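Local structure of putative glycoside hydrolase (Parabacteroides distasonis ATCC 8503, 3GYC) at residues V110-Y116 against L154-N160; L150-Y155 against Y203-L209; Y261-V265 against Y312-L318. The protein is a putative glycoside hydrolase with a cellulase-like TIM barrel, and probably cleaves glycosidic bonds in carbohydrate substrates. All blocks are in the same frame, centred on the assembly; numbering follows the deposited sequence.

How the contacts relate
Contacts 1 and 2 lie in the barrel, whereas contact 3 is partly buried at its periphery. The first two share Leu154 and Tyr155 and use the two edges of strand 153-157: contact 1 joins it to strand 109-113, contact 2 to residues 203-209 leading into strand 208-209. Their centres are 10 Å apart. Contact 1 is largely backbone and polar hydrogen bonding; contact 2 has no hydrogen bond between its own segments and relies on apolar packing. Contact 3, centred 29 Å from contact 1 and 38 Å from contact 2, sets helix 259-273 against a loop by apolar and cation-pi contacts.

Contact 1: V110-Y116 against L154-N160; sequences VGLSSWY and LYVDLCN. With EDO (1,2-ethanediol), chain F.
A tyrosine ring lies flat on a glycine backbone: with Tyr155 at chi1 p, Gly111 CA stands 3.9 Å from the Tyr155 ring centroid, 11° off its normal, where an ideal CB would clash. The contact pairs adjacent parallel TIM-barrel strands, which flank helix 130-146 in a beta-alpha-beta unit. Segments 110-113 and 154-157 run 6° apart, axes 4.7 Å distant, in register Gly111-Tyr155, Leu112-Val156. Leu154 N donates to Val110 O (2.8 Å), Leu112 N to Tyr155 O (3.0 Å), Asp157 N to Leu112 O (2.8 Å). At the strand ends Ser113 OG donates to Asp157 OD2 (2.7 Å); beyond them Asn160 N donates to Ser114 O (3.0 Å) and Tyr116 OH to Leu158 O (2.5 Å). Cys159 N donates to Asp157 OD1 (2.9 Å, Asx turn) and Tyr116 N to Ser114 OG (3.0 Å, ST turn), itself hydrogen-bonded to Asp57. These C-terminal strand ends probably border the active site, as in TIM-barrel glycoside hydrolases. EDO O1, probably from the crystallisation liquor, donates to Trp115 O (2.7 Å). Asn160 OD1 is hydrogen-bonded to Arg55; Asn160 CB sits 3.8 Å from the five-membered Trp115 ring centroid, and Trp115 NE1 donates to water 1 (2.7 Å).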
# COMPACT_ATOMS: atom_id res chain seq x y z
N VAL A 110 11.86 -3.64 0.64
CA VAL A 110 10.48 -4.14 0.59
C VAL A 110 9.67 -3.91 1.86
O VAL A 110 10.05 -4.35 2.94
CB VAL A 110 10.45 -5.66 0.22
CG1 VAL A 110 9.00 -6.14 0.13
CG2 VAL A 110 11.24 -5.88 -1.09
N GLY A 111 8.54 -3.25 1.71
CA GLY A 111 7.60 -3.10 2.79
C GLY A 111 6.62 -4.26 2.72
O GLY A 111 6.07 -4.57 1.65
N LEU A 112 6.37 -4.90 3.87
CA LEU A 112 5.42 -6.00 3.91
C LEU A 112 4.09 -5.51 4.45
O LEU A 112 4.03 -4.69 5.39
CB LEU A 112 5.94 -7.11 4.80
CG LEU A 112 7.27 -7.72 4.41
CD1 LEU A 112 7.61 -8.81 5.48
CD2 LEU A 112 7.31 -8.26 2.95
N SER A 113 3.03 -6.03 3.87
CA SER A 113 1.68 -5.79 4.32
C SER A 113 0.90 -7.07 4.06
O SER A 113 1.48 -8.08 3.63
CB SER A 113 1.09 -4.61 3.51
OG SER A 113 -0.15 -4.19 4.05
N SER A 114 -0.41 -7.02 4.25
CA SER A 114 -1.29 -8.12 3.81
C SER A 114 -2.71 -7.65 3.61
O SER A 114 -3.20 -6.76 4.33
CB SER A 114 -1.30 -9.31 4.77
OG SER A 114 -1.86 -10.44 4.09
N TRP A 115 -3.34 -8.24 2.61
CA TRP A 115 -4.76 -8.11 2.31
C TRP A 115 -5.50 -9.38 2.78
O TRP A 115 -6.70 -9.53 2.55
CB TRP A 115 -4.96 -7.89 0.81
CG TRP A 115 -4.56 -6.56 0.32
CD1 TRP A 115 -5.38 -5.55 -0.10
CD2 TRP A 115 -3.20 -6.07 0.12
NE1 TRP A 115 -4.60 -4.48 -0.56
CE2 TRP A 115 -3.29 -4.77 -0.41
CE3 TRP A 115 -1.93 -6.61 0.35
CZ2 TRP A 115 -2.15 -3.98 -0.69
CZ3 TRP A 115 -0.82 -5.86 0.06
CH2 TRP A 115 -0.94 -4.54 -0.44
N TYR A 116 -4.78 -10.30 3.44
CA TYR A 116 -5.34 -11.54 3.98
C TYR A 116 -6.26 -12.26 2.98
O TYR A 116 -7.47 -12.44 3.21
CB TYR A 116 -6.03 -11.21 5.31
CG TYR A 116 -5.03 -10.72 6.30
CD1 TYR A 116 -4.27 -11.63 7.05
CD2 TYR A 116 -4.82 -9.36 6.50
CE1 TYR A 116 -3.31 -11.19 7.95
CE2 TYR A 116 -3.85 -8.91 7.39
CZ TYR A 116 -3.10 -9.83 8.11
OH TYR A 116 -2.13 -9.43 9.01
N LEU A 154 11.76 -3.13 4.77
CA LEU A 154 11.76 -1.72 5.12
C LEU A 154 10.86 -1.44 6.32
O LEU A 154 11.20 -0.70 7.22
CB LEU A 154 11.26 -0.96 3.89
CG LEU A 154 11.33 0.52 3.86
CD1 LEU A 154 12.81 0.96 3.97
CD2 LEU A 154 10.63 0.96 2.52
N TYR A 155 9.69 -2.05 6.30
CA TYR A 155 8.71 -1.90 7.35
C TYR A 155 7.74 -3.05 7.29
O TYR A 155 7.68 -3.76 6.30
CB TYR A 155 7.95 -0.56 7.24
CG TYR A 155 7.04 -0.39 6.03
CD1 TYR A 155 5.76 -0.92 6.04
CD2 TYR A 155 7.43 0.32 4.90
CE1 TYR A 155 4.89 -0.76 4.96
CE2 TYR A 155 6.57 0.45 3.79
CZ TYR A 155 5.30 -0.07 3.84
OH TYR A 155 4.40 0.06 2.83
N VAL A 156 6.97 -3.22 8.37
CA VAL A 156 5.96 -4.26 8.43
C VAL A 156 4.67 -3.61 8.83
O VAL A 156 4.57 -3.05 9.93
CB VAL A 156 6.33 -5.39 9.43
CG1 VAL A 156 5.17 -6.43 9.56
CG2 VAL A 156 7.65 -6.02 9.02
N ASP A 157 3.68 -3.78 7.97
CA ASP A 157 2.30 -3.27 8.15
C ASP A 157 1.42 -4.48 8.41
O ASP A 157 1.31 -5.37 7.56
CB ASP A 157 1.89 -2.51 6.89
CG ASP A 157 0.37 -2.26 6.78
OD1 ASP A 157 -0.38 -2.35 7.79
OD2 ASP A 157 -0.06 -1.99 5.62
N LEU A 158 0.75 -4.51 9.55
CA LEU A 158 -0.05 -5.68 9.93
C LEU A 158 -1.34 -5.85 9.19
O LEU A 158 -1.93 -6.93 9.25
CB LEU A 158 -0.28 -5.78 11.46
CG LEU A 158 0.90 -6.39 12.22
CD1 LEU A 158 2.13 -5.55 12.10
CD2 LEU A 158 0.57 -6.60 13.71
N CYS A 159 -1.82 -4.81 8.51
CA CYS A 159 -3.02 -4.95 7.70
C CYS A 159 -3.32 -3.76 6.81
O CYS A 159 -3.46 -2.64 7.31
CB CYS A 159 -4.23 -5.14 8.62
SG CYS A 159 -5.66 -5.64 7.67
N ASN A 160 -3.41 -4.01 5.50
CA ASN A 160 -3.85 -3.00 4.55
C ASN A 160 -5.18 -2.38 4.95
O ASN A 160 -6.14 -3.11 5.18
CB ASN A 160 -4.05 -3.63 3.18
CG ASN A 160 -4.64 -2.65 2.17
OD1 ASN A 160 -3.95 -1.74 1.68
ND2 ASN A 160 -5.93 -2.85 1.84
C1 EDO F . -9.22 -10.50 0.95
O1 EDO F . -7.99 -10.17 0.26
C2 EDO F . -10.14 -11.44 0.13
O2 EDO F . -9.44 -12.54 -0.51
O HOH W 1 -5.51 -2.00 -0.89

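Contact 2: L150-Y155 against Y203-L209; sequences LDTILY and YPDMPFL
Tyr203 opens the segment 203-209 with chi1 m and its CB directed toward residues 150-155; its CE1 lies 3.5 Å from Leu150 CD2, an oblique approach to the ring. The Tyr203 hydroxyl is hydrogen-bonded to Glu145 of helix 130-146. A type I turn runs from Tyr203 to Met206, closed by Met206 N to Tyr203 O at 3.3 Å. Met206, a selenomethionine, folds its side chain (chi1 t, chi2 p, chi3 p) so that CE meets Leu150 CD1 at 3.7 Å and Ile153 CG2 at 3.9 Å. Facing it, residues 150-152 form a 3-10 turn with Ile153 N bonded to Leu150 O (3.0 Å), after which the chain extends into the strand. Pro207 is in register with Tyr155, CA to CA 5.0 Å. Pro207 CG touches Leu154 O at 3.5 Å, a carbonyl buried without a hydrogen-bond partner, and Pro207 O approaches Tyr155 CA at 3.5 Å (angle at H 123°). The same Pro207 O probably accepts a hydrogen bond from the backbone N of Val156. Phe208 points its CB away, its ring packing on helix 186-200. Leu209, chi1 p, returns toward the strand and brings CD2 to 3.4 Å from Tyr155 CD1. Apolar packing thus joins the entry of strand 153-157 to the approach of strand 208-209, its parallel neighbour in the TIM barrel.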
# COMPACT_ATOMS: atom_id res chain seq x y z
N LEU A 150 16.30 -10.28 6.20
CA LEU A 150 15.51 -9.33 6.98
C LEU A 150 15.91 -7.87 6.70
O LEU A 150 15.07 -6.98 6.76
CB LEU A 150 15.61 -9.65 8.46
CG LEU A 150 14.45 -9.23 9.36
CD1 LEU A 150 13.13 -9.61 8.71
CD2 LEU A 150 14.62 -9.88 10.77
N ASP A 151 17.19 -7.63 6.38
CA ASP A 151 17.64 -6.26 6.07
C ASP A 151 17.04 -5.70 4.78
O ASP A 151 17.12 -4.49 4.55
CB ASP A 151 19.15 -6.20 6.01
CG ASP A 151 19.78 -6.52 7.36
OD1 ASP A 151 19.21 -6.04 8.38
OD2 ASP A 151 20.80 -7.27 7.39
N THR A 152 16.42 -6.54 3.97
CA THR A 152 15.71 -6.08 2.76
C THR A 152 14.32 -5.53 3.10
O THR A 152 13.75 -4.81 2.30
CB THR A 152 15.61 -7.24 1.76
OG1 THR A 152 16.91 -7.51 1.23
CG2 THR A 152 14.63 -6.94 0.64
N ILE A 153 13.80 -5.85 4.28
CA ILE A 153 12.50 -5.42 4.69
C ILE A 153 12.61 -4.01 5.28
O ILE A 153 13.43 -3.74 6.16
CB ILE A 153 11.86 -6.39 5.71
CG1 ILE A 153 11.76 -7.80 5.10
CG2 ILE A 153 10.52 -5.83 6.21
CD1 ILE A 153 11.11 -7.91 3.71
N LEU A 154 11.76 -3.13 4.77
CA LEU A 154 11.76 -1.72 5.12
C LEU A 154 10.86 -1.44 6.32
O LEU A 154 11.20 -0.70 7.22
CB LEU A 154 11.26 -0.96 3.89
CG LEU A 154 11.33 0.52 3.86
CD1 LEU A 154 12.81 0.96 3.97
CD2 LEU A 154 10.63 0.96 2.52
N TYR A 155 9.69 -2.05 6.30
CA TYR A 155 8.71 -1.90 7.35
C TYR A 155 7.74 -3.05 7.29
O TYR A 155 7.68 -3.76 6.30
CB TYR A 155 7.95 -0.56 7.24
CG TYR A 155 7.04 -0.39 6.03
CD1 TYR A 155 5.76 -0.92 6.04
CD2 TYR A 155 7.43 0.32 4.90
CE1 TYR A 155 4.89 -0.76 4.96
CE2 TYR A 155 6.57 0.45 3.79
CZ TYR A 155 5.30 -0.07 3.84
OH TYR A 155 4.40 0.06 2.83
N TYR A 203 11.37 -8.05 17.66
CA TYR A 203 12.01 -7.15 16.68
C TYR A 203 11.84 -5.71 17.10
O TYR A 203 11.14 -4.96 16.47
CB TYR A 203 11.41 -7.35 15.28
CG TYR A 203 11.58 -8.74 14.76
CD1 TYR A 203 12.80 -9.18 14.31
CD2 TYR A 203 10.52 -9.61 14.72
CE1 TYR A 203 12.98 -10.45 13.84
CE2 TYR A 203 10.69 -10.92 14.25
CZ TYR A 203 11.92 -11.32 13.81
OH TYR A 203 12.12 -12.58 13.33
N PRO A 204 12.54 -5.30 18.17
CA PRO A 204 12.36 -3.93 18.70
C PRO A 204 12.73 -2.80 17.74
O PRO A 204 12.15 -1.71 17.83
CB PRO A 204 13.26 -3.92 19.95
CG PRO A 204 14.29 -4.98 19.70
CD PRO A 204 13.60 -6.04 18.89
N ASP A 205 13.64 -3.05 16.80
CA ASP A 205 14.11 -2.03 15.87
C ASP A 205 13.42 -2.03 14.49
O ASP A 205 13.77 -1.23 13.65
CB ASP A 205 15.62 -2.17 15.66
CG ASP A 205 16.40 -2.04 16.96
OD1 ASP A 205 15.85 -1.48 17.95
OD2 ASP A 205 17.56 -2.50 16.99
N MSE A 206 12.48 -2.94 14.27
CA MSE A 206 11.74 -2.97 12.99
C MSE A 206 10.59 -1.92 13.05
O MSE A 206 9.92 -1.82 14.05
CB MSE A 206 11.21 -4.39 12.71
CG MSE A 206 10.39 -4.55 11.45
SE MSE A 206 11.44 -4.34 9.82
CE MSE A 206 12.24 -6.13 9.70
N PRO A 207 10.43 -1.09 12.00
CA PRO A 207 9.30 -0.16 11.99
C PRO A 207 8.01 -0.91 11.74
O PRO A 207 7.87 -1.60 10.72
CB PRO A 207 9.61 0.80 10.84
CG PRO A 207 11.01 0.56 10.47
CD PRO A 207 11.42 -0.79 10.96
N PHE A 208 7.08 -0.80 12.68
CA PHE A 208 5.77 -1.45 12.59
C PHE A 208 4.65 -0.44 12.54
O PHE A 208 4.71 0.61 13.18
CB PHE A 208 5.52 -2.35 13.79
CG PHE A 208 6.39 -3.58 13.82
CD1 PHE A 208 6.16 -4.63 12.93
CD2 PHE A 208 7.39 -3.72 14.76
CE1 PHE A 208 6.94 -5.79 12.95
CE2 PHE A 208 8.18 -4.86 14.78
CZ PHE A 208 7.95 -5.89 13.85
N LEU A 209 3.59 -0.78 11.82
CA LEU A 209 2.41 0.06 11.70
C LEU A 209 1.22 -0.75 11.22
O LEU A 209 1.34 -1.95 11.00
CB LEU A 209 2.67 1.15 10.65
CG LEU A 209 2.68 0.66 9.19
CD1 LEU A 209 2.19 1.76 8.27
CD2 LEU A 209 4.06 0.11 8.81

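Contact 3: Y261-V265 against Y312-L318; sequences YKNVV and YKDWPLL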
# COMPACT_ATOMS: atom_id res chain seq x y z
N TYR A 261 -17.70 0.57 -14.06
CA TYR A 261 -16.67 0.98 -15.01
C TYR A 261 -17.25 1.66 -16.25
O TYR A 261 -16.59 2.53 -16.86
CB TYR A 261 -15.75 -0.16 -15.44
CG TYR A 261 -14.42 -0.16 -14.72
CD1 TYR A 261 -13.51 0.86 -14.94
CD2 TYR A 261 -14.07 -1.16 -13.84
CE1 TYR A 261 -12.33 0.90 -14.29
CE2 TYR A 261 -12.84 -1.13 -13.19
CZ TYR A 261 -11.96 -0.12 -13.45
OH TYR A 261 -10.74 -0.04 -12.83
N LYS A 262 -18.44 1.25 -16.64
CA LYS A 262 -19.09 1.90 -17.76
C LYS A 262 -19.34 3.39 -17.44
O LYS A 262 -19.27 4.22 -18.32
CB LYS A 262 -20.39 1.19 -18.15
CG LYS A 262 -20.16 -0.12 -18.90
CD LYS A 262 -21.50 -0.85 -19.14
CE LYS A 262 -21.34 -2.14 -19.88
NZ LYS A 262 -20.91 -1.97 -21.30
N ASN A 263 -19.63 3.70 -16.19
CA ASN A 263 -19.81 5.10 -15.77
C ASN A 263 -18.45 5.83 -15.76
O ASN A 263 -18.40 6.99 -16.04
CB ASN A 263 -20.43 5.18 -14.39
CG ASN A 263 -21.88 4.82 -14.40
OD1 ASN A 263 -22.49 4.80 -15.44
ND2 ASN A 263 -22.43 4.53 -13.25
N VAL A 264 -17.37 5.13 -15.43
CA VAL A 264 -16.03 5.75 -15.45
C VAL A 264 -15.71 6.17 -16.90
O VAL A 264 -15.28 7.31 -17.17
CB VAL A 264 -14.94 4.83 -14.84
CG1 VAL A 264 -13.53 5.46 -14.98
CG2 VAL A 264 -15.24 4.56 -13.38
N VAL A 265 -15.98 5.26 -17.85
CA VAL A 265 -15.75 5.54 -19.27
C VAL A 265 -16.55 6.76 -19.74
O VAL A 265 -16.01 7.67 -20.40
CB VAL A 265 -16.06 4.30 -20.18
CG1 VAL A 265 -16.15 4.70 -21.67
CG2 VAL A 265 -15.02 3.15 -19.94
N TYR A 312 -8.63 1.82 -11.81
CA TYR A 312 -8.45 2.15 -13.20
C TYR A 312 -7.78 0.96 -13.82
O TYR A 312 -7.25 0.14 -13.11
CB TYR A 312 -7.52 3.36 -13.39
CG TYR A 312 -7.93 4.24 -14.60
CD1 TYR A 312 -9.16 4.89 -14.61
CD2 TYR A 312 -7.07 4.45 -15.68
CE1 TYR A 312 -9.55 5.75 -15.66
CE2 TYR A 312 -7.45 5.32 -16.76
CZ TYR A 312 -8.72 5.96 -16.75
OH TYR A 312 -9.12 6.83 -17.78
N LYS A 313 -7.84 0.86 -15.13
CA LYS A 313 -7.22 -0.27 -15.82
C LYS A 313 -7.08 0.05 -17.29
O LYS A 313 -7.68 0.98 -17.78
CB LYS A 313 -8.08 -1.55 -15.67
CG LYS A 313 -9.50 -1.45 -16.19
CD LYS A 313 -10.34 -2.64 -15.69
CE LYS A 313 -11.77 -2.61 -16.18
NZ LYS A 313 -12.55 -3.80 -15.69
N ASP A 314 -6.25 -0.73 -17.97
CA ASP A 314 -6.15 -0.68 -19.42
C ASP A 314 -7.51 -1.12 -19.97
O ASP A 314 -7.97 -2.22 -19.68
CB ASP A 314 -5.08 -1.64 -19.90
CG ASP A 314 -3.68 -1.21 -19.51
OD1 ASP A 314 -3.42 0.02 -19.36
OD2 ASP A 314 -2.81 -2.13 -19.42
N TRP A 315 -8.13 -0.32 -20.81
CA TRP A 315 -9.49 -0.62 -21.25
C TRP A 315 -9.83 0.23 -22.45
O TRP A 315 -9.25 1.29 -22.60
CB TRP A 315 -10.42 -0.24 -20.10
CG TRP A 315 -11.72 -0.94 -20.04
CD1 TRP A 315 -12.95 -0.36 -20.10
CD2 TRP A 315 -11.96 -2.34 -19.80
NE1 TRP A 315 -13.93 -1.30 -19.96
CE2 TRP A 315 -13.36 -2.52 -19.77
CE3 TRP A 315 -11.14 -3.45 -19.62
CZ2 TRP A 315 -13.95 -3.76 -19.55
CZ3 TRP A 315 -11.74 -4.69 -19.42
CH2 TRP A 315 -13.12 -4.84 -19.41
N PRO A 316 -10.73 -0.24 -23.31
CA PRO A 316 -11.16 0.65 -24.36
C PRO A 316 -11.78 1.94 -23.79
O PRO A 316 -12.61 1.91 -22.87
CB PRO A 316 -12.26 -0.16 -25.11
CG PRO A 316 -12.75 -1.13 -24.10
CD PRO A 316 -11.45 -1.53 -23.39
N LEU A 317 -11.37 3.05 -24.37
CA LEU A 317 -11.90 4.37 -24.05
C LEU A 317 -11.47 4.90 -22.67
O LEU A 317 -11.95 5.96 -22.26
CB LEU A 317 -13.41 4.41 -24.26
CG LEU A 317 -13.99 4.03 -25.64
CD1 LEU A 317 -15.51 4.00 -25.54
CD2 LEU A 317 -13.58 4.98 -26.76
N LEU A 318 -10.58 4.22 -21.97
CA LEU A 318 -10.01 4.81 -20.76
C LEU A 318 -8.62 5.41 -21.09
O LEU A 318 -7.66 4.69 -21.39
CB LEU A 318 -9.95 3.87 -19.54
CG LEU A 318 -11.28 3.45 -18.88
CD1 LEU A 318 -11.05 2.57 -17.60
CD2 LEU A 318 -12.15 4.66 -18.52
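Tyr261 begins the contact as the most heavily covered residue of the helical segment 261-265, its CB directed toward the loop 312-318. Over one face of its ring lies the extended tail of Lys313 (chi2 to chi4 all t): CE is 3.5 Å from the ring centroid, 14° off the normal, a CH-pi contact, while NZ stands off-centre at 4.1 Å and 34°, a cation-pi interaction. Lys313 NZ is also hydrogen-bonded to Gln79 O. Tyr261 CE1 meets Leu318 CD1 at 3.9 Å. The hydroxyl approaches the backbone, OH to Tyr312 N 3.0 Å, but the angle is too poor for a hydrogen bond; it is bonded instead to Gln80 OE1.

One turn on, Val264 also directs its CB toward the loop, and its CG1 touches both Tyr312 CE1 (4.0 Å) and Leu318 CD2 (3.9 Å). Val265, whose N closes the helical turn on Tyr261 O at 3.0 Å, packs against the type II turn from Trp315 to Leu318. Its CG2 lies 3.5 Å from Leu318 CD2 and, near the plane of the Trp315 ring, 4.1 Å from CD1 of that residue; its CG1 is 3.8 Å from Leu317 CB. Leu317, at phi/psi 71/7, supplies the left-handed third position of the turn, and Leu318 N bonds to Trp315 O at 3.3 Å.

Leu318 thus touches Tyr261 through CD1, and Val264 and Val265 through CD2. In the TIM barrel this packing joins helix 259-273, separated from strand 301-303 by helix 276-297, to the beta-alpha loop between strand 301-303 and helix 321-337.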